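Galactitol 1-phosphate 5-dehydrogenase (PDB 4UEJ) catalyses the NAD+-dependent oxidation of galactitol 1-phosphate to D-tagatose 6-phosphate, as a zinc-containing homodimeric dehydrogenase. Local coordinates at residues G39-R44 with L57-S62; P85-F90 with R125-A130; A104-I109 with G285-Y290; P145-L150 with Q297-A302. All blocks are in the same frame, centred on the assembly; numbering follows the deposited sequence.

Interaction 1. Residues G39-R44 with L57-S62; sequences GSDLPR and LGHEFS. With ZN (zinc ion), chain D.
Metal binding sets the orientation of the His59 ring: NE2 holds the catalytic zinc at 2.1 Å, while Cys38, just before Gly39, is its other protein ligand here. A water on the same zinc donates to Glu60 OE2 over 2.6 Å, so Glu60 acts in the second shell. No direct hydrogen bond joins 39-44 to 57-62; water does that work. One water donates to Asp41 OD1 and accepts from both Gly58 N and His59 ND1, the last over 2.7 Å in the plane of the imidazole, which fixes the ring's rotation. With NE2 on the zinc, ND1 gives its proton to that water, and some of Asp41's charge may be felt at the metal. A second water runs from Asp41 OD2 to His59 N. Asp41 OD1 also takes a salt bridge from Arg44 NH1 at 2.7 Å, a weak hydrogen bond by its angle, and the same NH1 gives a better one to Ser40 OG at 3.1 Å. The guanidinium stands nearly perpendicular to the imidazole, planes 88° apart. The apolar share belongs to Leu57, whose CD2 packs on Arg44 CD at 3.7 Å and CD1 on Arg44 CB. Helix 41-46 closes over the loop leading into strand 60-68, where Glu144 of helix 143-155 touches His59 and Phe108 of strand 107-108 meets its ring edge-to-face.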
loop_
_atom_site.group_PDB
_atom_site.type_symbol
_atom_site.label_atom_id
_atom_site.label_comp_id
_atom_site.label_asym_id
_atom_site.label_seq_id
_atom_site.Cartn_x
_atom_site.Cartn_y
_atom_site.Cartn_z
ATOM N N GLY A 39 -19.026 -1.297 -14.928
ATOM C CA GLY A 39 -18.115 -2.393 -15.218
ATOM C C GLY A 39 -18.251 -3.537 -14.224
ATOM O O GLY A 39 -18.135 -4.711 -14.587
ATOM N N SER A 40 -18.521 -3.194 -12.970
ATOM C CA SER A 40 -18.670 -4.180 -11.904
ATOM C C SER A 40 -19.918 -5.036 -12.080
ATOM O O SER A 40 -20.045 -6.089 -11.455
ATOM C CB SER A 40 -18.712 -3.487 -10.541
ATOM O OG SER A 40 -19.830 -2.617 -10.456
ATOM N N ASP A 41 -20.834 -4.588 -12.935
ATOM C CA ASP A 41 -22.065 -5.326 -13.194
ATOM C C ASP A 41 -21.826 -6.520 -14.115
ATOM O O ASP A 41 -22.558 -7.509 -14.071
ATOM C CB ASP A 41 -23.128 -4.398 -13.802
ATOM C CG ASP A 41 -23.744 -3.453 -12.773
ATOM O OD1 ASP A 41 -23.892 -3.865 -11.600
ATOM O OD2 ASP A 41 -24.092 -2.302 -13.134
ATOM N N LEU A 42 -20.798 -6.429 -14.952
ATOM C CA LEU A 42 -20.521 -7.483 -15.932
ATOM C C LEU A 42 -20.282 -8.859 -15.283
ATOM O O LEU A 42 -20.861 -9.847 -15.737
ATOM C CB LEU A 42 -19.332 -7.090 -16.820
ATOM C CG LEU A 42 -19.652 -6.299 -18.094
ATOM C CD1 LEU A 42 -20.505 -5.085 -17.797
ATOM C CD2 LEU A 42 -18.375 -5.884 -18.812
ATOM N N PRO A 43 -19.450 -8.931 -14.221
ATOM C CA PRO A 43 -19.346 -10.224 -13.524
ATOM C C PRO A 43 -20.668 -10.688 -12.901
ATOM O O PRO A 43 -20.893 -11.895 -12.780
ATOM C CB PRO A 43 -18.311 -9.952 -12.425
ATOM C CG PRO A 43 -17.522 -8.795 -12.913
ATOM C CD PRO A 43 -18.482 -7.949 -13.692
ATOM N N ARG A 44 -21.521 -9.748 -12.503
ATOM C CA ARG A 44 -22.796 -10.101 -11.878
ATOM C C ARG A 44 -23.742 -10.712 -12.889
ATOM O O ARG A 44 -24.526 -11.598 -12.563
ATOM C CB ARG A 44 -23.452 -8.876 -11.228
ATOM C CG ARG A 44 -22.636 -8.261 -10.105
ATOM C CD ARG A 44 -23.373 -7.094 -9.427
ATOM N NE ARG A 44 -22.527 -6.468 -8.410
ATOM C CZ ARG A 44 -21.964 -5.271 -8.528
ATOM N NH1 ARG A 44 -22.170 -4.533 -9.615
ATOM N NH2 ARG A 44 -21.200 -4.805 -7.548
ATOM N N LEU A 57 -30.219 -5.233 -11.213
ATOM C CA LEU A 57 -29.034 -4.445 -10.901
ATOM C C LEU A 57 -29.283 -2.947 -11.104
ATOM O O LEU A 57 -30.407 -2.518 -11.379
ATOM C CB LEU A 57 -27.855 -4.912 -11.762
ATOM C CG LEU A 57 -27.458 -6.388 -11.624
ATOM C CD1 LEU A 57 -26.376 -6.773 -12.639
ATOM C CD2 LEU A 57 -27.000 -6.685 -10.211
ATOM N N GLY A 58 -28.225 -2.160 -10.970
ATOM C CA GLY A 58 -28.297 -0.731 -11.225
ATOM C C GLY A 58 -28.039 0.137 -10.001
ATOM O O GLY A 58 -28.935 0.312 -9.165
ATOM N N HIS A 59 -26.837 0.703 -9.906
ATOM C CA HIS A 59 -26.515 1.591 -8.788
ATOM C C HIS A 59 -25.978 2.951 -9.225
ATOM O O HIS A 59 -25.404 3.695 -8.421
ATOM C CB HIS A 59 -25.510 0.924 -7.840
ATOM C CG HIS A 59 -24.205 0.558 -8.477
ATOM N ND1 HIS A 59 -24.017 -0.620 -9.167
ATOM C CD2 HIS A 59 -23.014 1.199 -8.496
ATOM C CE1 HIS A 59 -22.764 -0.684 -9.590
ATOM N NE2 HIS A 59 -22.138 0.407 -9.197
ATOM N N GLU A 60 -26.179 3.271 -10.498
ATOM C CA GLU A 60 -25.699 4.509 -11.089
ATOM C C GLU A 60 -26.882 5.150 -11.771
ATOM O O GLU A 60 -27.031 5.027 -12.986
ATOM C CB GLU A 60 -24.594 4.254 -12.122
ATOM C CG GLU A 60 -23.365 3.514 -11.630
ATOM C CD GLU A 60 -22.368 3.265 -12.755
ATOM O OE1 GLU A 60 -22.773 3.354 -13.934
ATOM O OE2 GLU A 60 -21.176 3.003 -12.473
ATOM N N PHE A 61 -27.750 5.803 -11.010
ATOM C CA PHE A 61 -28.950 6.317 -11.638
ATOM C C PHE A 61 -29.490 7.597 -11.031
ATOM O O PHE A 61 -29.129 7.987 -9.924
ATOM C CB PHE A 61 -30.060 5.244 -11.655
ATOM C CG PHE A 61 -30.542 4.785 -10.296
ATOM C CD1 PHE A 61 -29.964 3.691 -9.676
ATOM C CD2 PHE A 61 -31.637 5.388 -9.691
ATOM C CE1 PHE A 61 -30.437 3.235 -8.443
ATOM C CE2 PHE A 61 -32.119 4.937 -8.453
ATOM C CZ PHE A 61 -31.538 3.855 -7.846
ATOM N N SER A 62 -30.347 8.255 -11.806
ATOM C CA SER A 62 -31.015 9.469 -11.375
ATOM C C SER A 62 -32.479 9.419 -11.763
ATOM O O SER A 62 -32.898 8.582 -12.558
ATOM C CB SER A 62 -30.359 10.703 -11.998
ATOM O OG SER A 62 -30.411 10.618 -13.411
HETATM ZN ZN ZN D . -20.158 1.011 -9.476
HETATM O O HOH W 1 -25.031 0.025 -12.108
HETATM O O HOH W 2 -25.612 -2.702 -9.908
HETATM O O HOH W 3 -20.031 2.882 -10.196
#

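Interaction 2. Residues P85-F90 with R125-A130; sequences PLLPCF and RKNVFA. With ZN (zinc ion), chain C.
From CB, the Asn127 side chain runs with CG anti to its own carbonyl carbon, beside the backbone N (chi1 -69°), and this carries the amide across to strand 86-87. CG itself lies against Leu87 CD1. The oxygen, OD1, rests on the same methyl at 3.7 Å and receives a weak hydrogen bond from Lys124 N. At the other branch, ND2 comes within 3.1 Å of Leu86 O, but its clear hydrogen bond goes to Val84 O, one residue ahead of Pro85. The leucine crosses the Asn127 side chain at about a right angle, its CG anti to the backbone N, which brings CB and CD1 against the amide. Further out, Lys126 and Phe90 meet tip to tip: Lys126 CD touches the ring at CE2, 3.4 Å away, and CE sits over one ring face. The bend at chi4 leaves NZ 5.8 Å from the ring centroid, at most a weak cation-pi attraction. Trp294 meets the same ring edge-to-face. Next to Phe90, Cys89 SG binds the second zinc at 2.4 Å, the site completed by Cys92, Cys95 and Cys103, as in the structural zinc lobe of this family. The chemistry is therefore graded: at the inner end a buried amide is tied chiefly to the main chain just before strand 86-87, while aliphatic lysine carbons on an aromatic ring make the outer end.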
loop_
_atom_site.group_PDB
_atom_site.type_symbol
_atom_site.label_atom_id
_atom_site.label_comp_id
_atom_site.label_asym_id
_atom_site.label_seq_id
_atom_site.Cartn_x
_atom_site.Cartn_y
_atom_site.Cartn_z
ATOM N N PRO A 85 -26.107 4.585 -3.397
ATOM C CA PRO A 85 -26.597 3.201 -3.331
ATOM C C PRO A 85 -26.232 2.439 -2.058
ATOM O O PRO A 85 -26.921 1.477 -1.733
ATOM C CB PRO A 85 -25.951 2.542 -4.558
ATOM C CG PRO A 85 -24.717 3.391 -4.848
ATOM C CD PRO A 85 -25.139 4.793 -4.493
ATOM N N LEU A 86 -25.184 2.862 -1.362
ATOM C CA LEU A 86 -24.776 2.212 -0.106
ATOM C C LEU A 86 -25.675 2.641 1.028
ATOM O O LEU A 86 -25.952 3.827 1.175
ATOM C CB LEU A 86 -23.324 2.559 0.242
ATOM C CG LEU A 86 -22.907 2.088 1.651
ATOM C CD1 LEU A 86 -22.729 0.643 1.561
ATOM C CD2 LEU A 86 -21.659 2.742 2.156
ATOM N N LEU A 87 -26.122 1.689 1.840
ATOM C CA LEU A 87 -26.814 2.041 3.070
ATOM C C LEU A 87 -26.067 1.451 4.252
ATOM O O LEU A 87 -26.247 0.280 4.584
ATOM C CB LEU A 87 -28.267 1.557 3.058
ATOM C CG LEU A 87 -29.122 2.032 4.242
ATOM C CD1 LEU A 87 -29.348 3.540 4.193
ATOM C CD2 LEU A 87 -30.451 1.280 4.324
ATOM N N PRO A 88 -25.210 2.260 4.889
ATOM C CA PRO A 88 -24.560 1.803 6.118
ATOM C C PRO A 88 -25.564 1.731 7.267
ATOM O O PRO A 88 -26.671 2.288 7.168
ATOM C CB PRO A 88 -23.487 2.865 6.380
ATOM C CG PRO A 88 -23.897 4.050 5.620
ATOM C CD PRO A 88 -24.826 3.630 4.515
ATOM N N CYS A 89 -25.180 1.063 8.350
ATOM C CA CYS A 89 -26.066 0.908 9.506
ATOM C C CYS A 89 -26.055 2.163 10.383
ATOM O O CYS A 89 -27.022 2.423 11.119
ATOM C CB CYS A 89 -25.673 -0.328 10.330
ATOM S SG CYS A 89 -24.280 -0.103 11.485
ATOM N N PHE A 90 -24.955 2.915 10.295
ATOM C CA PHE A 90 -24.738 4.182 11.003
ATOM C C PHE A 90 -24.600 4.061 12.514
ATOM O O PHE A 90 -24.586 5.080 13.218
ATOM C CB PHE A 90 -25.861 5.181 10.694
ATOM C CG PHE A 90 -25.847 5.681 9.292
ATOM C CD1 PHE A 90 -24.797 6.453 8.833
ATOM C CD2 PHE A 90 -26.898 5.398 8.434
ATOM C CE1 PHE A 90 -24.787 6.919 7.532
ATOM C CE2 PHE A 90 -26.893 5.858 7.136
ATOM C CZ PHE A 90 -25.842 6.627 6.689
ATOM N N ARG A 125 -34.434 7.777 2.403
ATOM C CA ARG A 125 -34.031 9.171 2.196
ATOM C C ARG A 125 -32.513 9.301 2.088
ATOM O O ARG A 125 -31.991 10.048 1.253
ATOM C CB ARG A 125 -34.551 10.055 3.339
ATOM C CG ARG A 125 -33.954 11.465 3.378
ATOM C CD ARG A 125 -34.296 12.244 2.123
ATOM N NE ARG A 125 -33.670 13.565 2.104
ATOM C CZ ARG A 125 -32.489 13.832 1.548
ATOM N NH1 ARG A 125 -31.785 12.870 0.965
ATOM N NH2 ARG A 125 -32.010 15.069 1.576
ATOM N N LYS A 126 -31.798 8.551 2.917
ATOM C CA LYS A 126 -30.346 8.638 2.932
ATOM C C LYS A 126 -29.718 8.024 1.683
ATOM O O LYS A 126 -28.513 8.143 1.477
ATOM C CB LYS A 126 -29.786 7.974 4.188
ATOM C CG LYS A 126 -29.968 8.835 5.437
ATOM C CD LYS A 126 -29.167 8.308 6.610
ATOM C CE LYS A 126 -28.759 9.434 7.549
ATOM N NZ LYS A 126 -29.931 10.246 7.981
ATOM N N ASN A 127 -30.539 7.375 0.859
ATOM C CA ASN A 127 -30.076 6.791 -0.400
ATOM C C ASN A 127 -30.345 7.671 -1.620
ATOM O O ASN A 127 -30.233 7.208 -2.750
ATOM C CB ASN A 127 -30.729 5.422 -0.644
ATOM C CG ASN A 127 -30.262 4.360 0.323
ATOM O OD1 ASN A 127 -31.081 3.672 0.942
ATOM N ND2 ASN A 127 -28.941 4.205 0.451
ATOM N N VAL A 128 -30.736 8.923 -1.408
ATOM C CA VAL A 128 -30.825 9.847 -2.539
ATOM C C VAL A 128 -30.095 11.140 -2.227
ATOM O O VAL A 128 -29.980 11.548 -1.066
ATOM C CB VAL A 128 -32.281 10.173 -2.936
ATOM C CG1 VAL A 128 -32.994 8.927 -3.446
ATOM C CG2 VAL A 128 -33.034 10.776 -1.777
ATOM N N PHE A 129 -29.615 11.773 -3.289
ATOM C CA PHE A 129 -28.789 12.966 -3.213
ATOM C C PHE A 129 -29.365 13.981 -4.181
ATOM O O PHE A 129 -29.448 13.720 -5.370
ATOM C CB PHE A 129 -27.336 12.617 -3.548
ATOM C CG PHE A 129 -26.423 13.797 -3.704
ATOM C CD1 PHE A 129 -25.806 14.364 -2.600
ATOM C CD2 PHE A 129 -26.120 14.296 -4.966
ATOM C CE1 PHE A 129 -24.935 15.434 -2.744
ATOM C CE2 PHE A 129 -25.253 15.360 -5.116
ATOM C CZ PHE A 129 -24.663 15.933 -3.997
ATOM N N ALA A 130 -29.795 15.120 -3.651
ATOM C CA ALA A 130 -30.517 16.105 -4.448
ATOM C C ALA A 130 -29.609 16.762 -5.477
ATOM O O ALA A 130 -28.503 17.174 -5.154
ATOM C CB ALA A 130 -31.139 17.160 -3.546
HETATM ZN ZN ZN C . -22.277 0.324 10.338
#

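Interaction 3. Residues A104-I109 with G285-Y290; sequences AKYDFI and GSWMNY
Here the GroES-like catalytic domain meets the loop that leaves the last strand, 282-285, of the Rossmann-type nucleotide-binding domain, and Met-aromatic contacts carry the meeting. Gly285 and Trp287 face the dimer interface, with Trp287 N bonded to Glu280 of the second subunit. The Trp287 indole, its CG anti to the backbone N, brings NE1 to 3.6 Å from Tyr106 OH, which lies at the edge of the indole in its plane; the two side chains cross at about a right angle. Met288, in the one described of its two modelled conformers, meets both Tyr106 and Phe108 tip to tip. Its sulfur is 4.9 Å from the Tyr106 centroid and 5.1 Å from that of Phe108, oblique to both rings. A bend at chi3 (-109°) sets its methyl over one face of the phenol, with CE 3.3 Å from Tyr106 CZ. Asn289 turns to helix 143-155, bonding Thr147. Tyr290 adds a lighter touch, its OH 4.3 Å from Phe108 CE2.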
loop_
_atom_site.group_PDB
_atom_site.type_symbol
_atom_site.label_atom_id
_atom_site.label_comp_id
_atom_site.label_asym_id
_atom_site.label_seq_id
_atom_site.Cartn_x
_atom_site.Cartn_y
_atom_site.Cartn_z
ATOM N N ALA A 104 -20.117 -3.596 8.573
ATOM C CA ALA A 104 -20.273 -5.040 8.397
ATOM C C ALA A 104 -21.694 -5.371 7.950
ATOM O O ALA A 104 -21.937 -6.415 7.341
ATOM C CB ALA A 104 -19.932 -5.777 9.680
ATOM N N LYS A 105 -22.626 -4.467 8.242
ATOM C CA LYS A 105 -24.032 -4.685 7.920
ATOM C C LYS A 105 -24.587 -3.598 7.009
ATOM O O LYS A 105 -25.542 -2.910 7.372
ATOM C CB LYS A 105 -24.861 -4.753 9.201
ATOM C CG LYS A 105 -25.926 -5.838 9.199
ATOM C CD LYS A 105 -27.070 -5.490 10.136
ATOM C CE LYS A 105 -27.576 -6.729 10.860
ATOM N NZ LYS A 105 -28.977 -6.574 11.333
ATOM N N TYR A 106 -23.994 -3.432 5.831
ATOM C CA TYR A 106 -24.500 -2.420 4.910
ATOM C C TYR A 106 -25.322 -3.053 3.795
ATOM O O TYR A 106 -25.087 -4.196 3.403
ATOM C CB TYR A 106 -23.363 -1.559 4.340
ATOM C CG TYR A 106 -22.363 -2.190 3.377
ATOM C CD1 TYR A 106 -22.710 -2.499 2.059
ATOM C CD2 TYR A 106 -21.044 -2.398 3.764
ATOM C CE1 TYR A 106 -21.779 -3.022 1.176
ATOM C CE2 TYR A 106 -20.111 -2.936 2.891
ATOM C CZ TYR A 106 -20.483 -3.247 1.600
ATOM O OH TYR A 106 -19.549 -3.773 0.736
ATOM N N ASP A 107 -26.318 -2.310 3.322
ATOM C CA ASP A 107 -27.079 -2.712 2.150
ATOM C C ASP A 107 -26.490 -2.001 0.946
ATOM O O ASP A 107 -25.767 -1.015 1.084
ATOM C CB ASP A 107 -28.561 -2.369 2.302
ATOM C CG ASP A 107 -29.463 -3.307 1.520
ATOM O OD1 ASP A 107 -28.956 -4.071 0.661
ATOM O OD2 ASP A 107 -30.685 -3.280 1.772
ATOM N N PHE A 108 -26.768 -2.510 -0.241
ATOM C CA PHE A 108 -26.271 -1.836 -1.425
ATOM C C PHE A 108 -27.266 -1.990 -2.555
ATOM O O PHE A 108 -27.564 -3.101 -2.988
ATOM C CB PHE A 108 -24.902 -2.372 -1.839
ATOM C CG PHE A 108 -24.199 -1.484 -2.804
ATOM C CD1 PHE A 108 -24.435 -1.588 -4.165
ATOM C CD2 PHE A 108 -23.331 -0.509 -2.351
ATOM C CE1 PHE A 108 -23.799 -0.750 -5.052
ATOM C CE2 PHE A 108 -22.710 0.323 -3.225
ATOM C CZ PHE A 108 -22.926 0.202 -4.581
ATOM N N ILE A 109 -27.796 -0.860 -3.003
ATOM C CA ILE A 109 -28.791 -0.848 -4.058
ATOM C C ILE A 109 -28.146 -1.321 -5.362
ATOM O O ILE A 109 -27.171 -0.740 -5.827
ATOM C CB ILE A 109 -29.393 0.558 -4.195
ATOM C CG1 ILE A 109 -30.217 0.876 -2.942
ATOM C CG2 ILE A 109 -30.212 0.700 -5.479
ATOM C CD1 ILE A 109 -30.380 2.356 -2.695
ATOM N N GLY A 285 -5.663 1.318 -0.542
ATOM C CA GLY A 285 -6.863 0.603 -0.931
ATOM C C GLY A 285 -8.019 1.574 -0.887
ATOM O O GLY A 285 -8.169 2.341 0.078
ATOM N N SER A 286 -8.827 1.562 -1.942
ATOM C CA SER A 286 -9.969 2.449 -2.003
ATOM C C SER A 286 -11.202 1.579 -2.154
ATOM O O SER A 286 -11.203 0.607 -2.910
ATOM C CB SER A 286 -9.843 3.453 -3.162
ATOM O OG SER A 286 -10.868 4.434 -3.076
ATOM N N TRP A 287 -12.239 1.884 -1.392
ATOM C CA TRP A 287 -13.421 1.045 -1.450
ATOM C C TRP A 287 -14.617 1.928 -1.435
ATOM O O TRP A 287 -14.794 2.760 -0.536
ATOM C CB TRP A 287 -13.477 0.044 -0.297
ATOM C CG TRP A 287 -14.568 -0.979 -0.467
ATOM C CD1 TRP A 287 -15.609 -1.224 0.385
ATOM C CD2 TRP A 287 -14.736 -1.875 -1.572
ATOM N NE1 TRP A 287 -16.404 -2.231 -0.114
ATOM C CE2 TRP A 287 -15.893 -2.643 -1.318
ATOM C CE3 TRP A 287 -14.014 -2.114 -2.746
ATOM C CZ2 TRP A 287 -16.342 -3.629 -2.193
ATOM C CZ3 TRP A 287 -14.464 -3.086 -3.615
ATOM C CH2 TRP A 287 -15.618 -3.833 -3.335
ATOM N N MET A 288 -15.428 1.764 -2.473
ATOM C CA MET A 288 -16.635 2.540 -2.674
ATOM C C MET A 288 -16.342 4.029 -2.777
ATOM O O MET A 288 -15.387 4.432 -3.436
ATOM C CB MET A 288 -17.641 2.245 -1.564
ATOM C CG MET A 288 -18.107 0.808 -1.595
ATOM S SD MET A 288 -19.635 0.531 -0.698
ATOM C CE MET A 288 -19.047 -0.383 0.716
ATOM N N ASN A 289 -17.187 4.856 -2.179
ATOM C CA ASN A 289 -17.110 6.274 -2.472
ATOM C C ASN A 289 -17.788 7.199 -1.478
ATOM O O ASN A 289 -18.535 8.101 -1.862
ATOM C CB ASN A 289 -17.688 6.512 -3.880
ATOM C CG ASN A 289 -18.870 5.583 -4.234
ATOM O OD1 ASN A 289 -18.819 4.348 -4.099
ATOM N ND2 ASN A 289 -19.927 6.187 -4.736
ATOM N N TYR A 290 -17.511 6.994 -0.197
ATOM C CA TYR A 290 -18.221 7.718 0.844
ATOM C C TYR A 290 -17.278 8.226 1.893
ATOM O O TYR A 290 -16.211 7.653 2.127
ATOM C CB TYR A 290 -19.282 6.832 1.504
ATOM C CG TYR A 290 -20.166 6.212 0.474
ATOM C CD1 TYR A 290 -21.200 6.938 -0.089
ATOM C CD2 TYR A 290 -19.939 4.920 0.023
ATOM C CE1 TYR A 290 -21.994 6.396 -1.062
ATOM C CE2 TYR A 290 -20.732 4.366 -0.941
ATOM C CZ TYR A 290 -21.762 5.116 -1.484
ATOM O OH TYR A 290 -22.571 4.588 -2.457
#

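Interaction 4. Residues P145-L150 with Q297-A302; sequences PITVGL and QEWETA
Thr147 stands over the indole of Trp299 with its methyl pointing down at the pyrrole half: CG2 lies 3.8 Å from the centroid of the five-membered ring and 3° off its normal, a CH-pi contact. This placement follows from the threonine torsion (chi1 64°), which puts OG1 between the backbone N and the carbonyl carbon and leaves CG2 anti to that carbon. The hydroxyl is thereby turned to its own helix, bonding Glu144 O and taking a hydrogen bond from Asn289 ND2. Trp299 leaves its helix pointing away from 145-150, yet the indole swings back beneath the threonine, and its NE1 is held by Asn289 O. One turn further on, Leu150 pushes CD1 against the other helix's backbone, 3.3 Å from Glu298 O and 3.8 Å from Thr301 CG2. Ala302 presents its small CB to Ile146 CG2 at 3.5 Å, with Leu150 CD1 and Thr147 CG2 also on it. The axes of the two segments pass 8.8 Å apart at 119°, with Thr147 and Ala302, both small, between them. Glu298 lays its CG on Leu150 CB and bends at chi2; its carboxylate is satisfied by Ser291 and His151. With no hydrogen bond across, methyl groups hold the crossing, while buried polar tips are tied to residues alongside, among them the main-chain O of Glu144, whose side chain is a zinc ligand in relatives.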
loop_
_atom_site.group_PDB
_atom_site.type_symbol
_atom_site.label_atom_id
_atom_site.label_comp_id
_atom_site.label_asym_id
_atom_site.label_seq_id
_atom_site.Cartn_x
_atom_site.Cartn_y
_atom_site.Cartn_z
ATOM N N PRO A 145 -20.478 7.198 -10.311
ATOM C CA PRO A 145 -19.156 6.801 -10.819
ATOM C C PRO A 145 -18.084 7.908 -10.739
ATOM O O PRO A 145 -16.898 7.567 -10.571
ATOM C CB PRO A 145 -19.445 6.390 -12.281
ATOM C CG PRO A 145 -20.794 6.928 -12.596
ATOM C CD PRO A 145 -21.543 6.925 -11.296
ATOM N N ILE A 146 -18.472 9.181 -10.795
ATOM C CA ILE A 146 -17.509 10.263 -10.559
ATOM C C ILE A 146 -16.913 10.139 -9.164
ATOM O O ILE A 146 -15.701 10.252 -8.973
ATOM C CB ILE A 146 -18.153 11.634 -10.707
ATOM C CG1 ILE A 146 -18.502 11.867 -12.174
ATOM C CG2 ILE A 146 -17.187 12.748 -10.267
ATOM C CD1 ILE A 146 -19.435 13.010 -12.345
ATOM N N THR A 147 -17.772 9.885 -8.185
ATOM C CA THR A 147 -17.282 9.863 -6.812
ATOM C C THR A 147 -16.322 8.720 -6.535
ATOM O O THR A 147 -15.592 8.790 -5.568
ATOM C CB THR A 147 -18.417 9.789 -5.766
ATOM O OG1 THR A 147 -19.143 8.558 -5.903
ATOM C CG2 THR A 147 -19.352 11.008 -5.908
ATOM N N VAL A 148 -16.332 7.673 -7.356
ATOM C CA VAL A 148 -15.371 6.586 -7.183
ATOM C C VAL A 148 -13.936 7.129 -7.267
ATOM O O VAL A 148 -13.106 6.911 -6.359
ATOM C CB VAL A 148 -15.573 5.486 -8.224
ATOM C CG1 VAL A 148 -14.480 4.450 -8.121
ATOM C CG2 VAL A 148 -16.943 4.831 -8.034
ATOM N N GLY A 149 -13.653 7.846 -8.347
ATOM C CA GLY A 149 -12.350 8.445 -8.550
ATOM C C GLY A 149 -12.064 9.514 -7.522
ATOM O O GLY A 149 -10.951 9.607 -7.021
ATOM N N LEU A 150 -13.076 10.312 -7.194
ATOM C CA LEU A 150 -12.905 11.370 -6.218
ATOM C C LEU A 150 -12.553 10.792 -4.854
ATOM O O LEU A 150 -11.772 11.386 -4.118
ATOM C CB LEU A 150 -14.157 12.229 -6.094
ATOM C CG LEU A 150 -14.439 13.120 -7.310
ATOM C CD1 LEU A 150 -15.659 14.001 -6.999
ATOM C CD2 LEU A 150 -13.236 13.993 -7.597
ATOM N N GLN A 297 -17.961 14.543 1.009
ATOM C CA GLN A 297 -17.616 15.666 0.159
ATOM C C GLN A 297 -17.481 15.249 -1.298
ATOM O O GLN A 297 -17.688 16.078 -2.190
ATOM C CB GLN A 297 -16.326 16.333 0.640
ATOM C CG GLN A 297 -15.064 15.546 0.355
ATOM C CD GLN A 297 -14.018 16.399 -0.332
ATOM O OE1 GLN A 297 -14.338 17.436 -0.920
ATOM N NE2 GLN A 297 -12.761 15.972 -0.259
ATOM N N GLU A 298 -17.171 13.973 -1.549
ATOM C CA GLU A 298 -17.047 13.484 -2.931
ATOM C C GLU A 298 -18.304 13.786 -3.749
ATOM O O GLU A 298 -18.233 14.152 -4.926
ATOM C CB GLU A 298 -16.775 11.973 -2.962
ATOM C CG GLU A 298 -15.419 11.529 -2.381
ATOM C CD GLU A 298 -15.492 11.189 -0.893
ATOM O OE1 GLU A 298 -16.323 11.799 -0.182
ATOM O OE2 GLU A 298 -14.724 10.309 -0.429
ATOM N N TRP A 299 -19.454 13.606 -3.121
ATOM C CA TRP A 299 -20.737 13.796 -3.785
ATOM C C TRP A 299 -20.999 15.268 -4.121
ATOM O O TRP A 299 -21.399 15.586 -5.237
ATOM C CB TRP A 299 -21.845 13.210 -2.902
ATOM C CG TRP A 299 -21.731 11.722 -2.904
ATOM C CD1 TRP A 299 -20.801 10.964 -2.233
ATOM C CD2 TRP A 299 -22.513 10.810 -3.674
ATOM N NE1 TRP A 299 -20.980 9.627 -2.527
ATOM C CE2 TRP A 299 -22.028 9.510 -3.412
ATOM C CE3 TRP A 299 -23.597 10.961 -4.554
ATOM C CZ2 TRP A 299 -22.583 8.375 -3.997
ATOM C CZ3 TRP A 299 -24.139 9.841 -5.133
ATOM C CH2 TRP A 299 -23.637 8.560 -4.851
ATOM N N GLU A 300 -20.748 16.157 -3.161
ATOM C CA GLU A 300 -20.838 17.598 -3.410
ATOM C C GLU A 300 -19.855 18.038 -4.476
ATOM O O GLU A 300 -20.210 18.802 -5.368
ATOM C CB GLU A 300 -20.580 18.410 -2.137
ATOM C CG GLU A 300 -21.508 18.119 -0.991
ATOM C CD GLU A 300 -21.411 19.176 0.088
ATOM O OE1 GLU A 300 -20.272 19.566 0.432
ATOM O OE2 GLU A 300 -22.471 19.618 0.585
ATOM N N THR A 301 -18.621 17.551 -4.398
ATOM C CA THR A 301 -17.628 17.897 -5.414
ATOM C C THR A 301 -18.065 17.449 -6.812
ATOM O O THR A 301 -17.933 18.199 -7.776
ATOM C CB THR A 301 -16.254 17.284 -5.091
ATOM O OG1 THR A 301 -15.812 17.774 -3.821
ATOM C CG2 THR A 301 -15.227 17.666 -6.146
ATOM N N ALA A 302 -18.611 16.240 -6.916
ATOM C CA ALA A 302 -19.013 15.710 -8.216
ATOM C C ALA A 302 -20.089 16.596 -8.815
ATOM O O ALA A 302 -20.042 16.946 -9.995
ATOM C CB ALA A 302 -19.517 14.275 -8.092
#

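How the interactions relate
Interactions 1 and 4 are buried, both centred about 9 Å from the middle of the chain; interaction 2 is partly buried and interaction 3 lies nearer the surface. Chemistry follows place: zinc, waters and charges rule interaction 1, methyl packing interaction 4, a main-chain-held amide interaction 2, sulfur and rings interaction 3. Interactions 2 and 3 share the small antiparallel sheet, where strands 86-87 and 107-108 pair, while 1 and 2 both reach the larger sheet through strands 60-68 and 128-130. His59 O packs on Pro85, linking 1 to 2, and Glu60 on Pro145 links 1 to 4; Asn289 joins 3 to 4. Phe129 rests on the Trp299 backbone, linking 2 to 4.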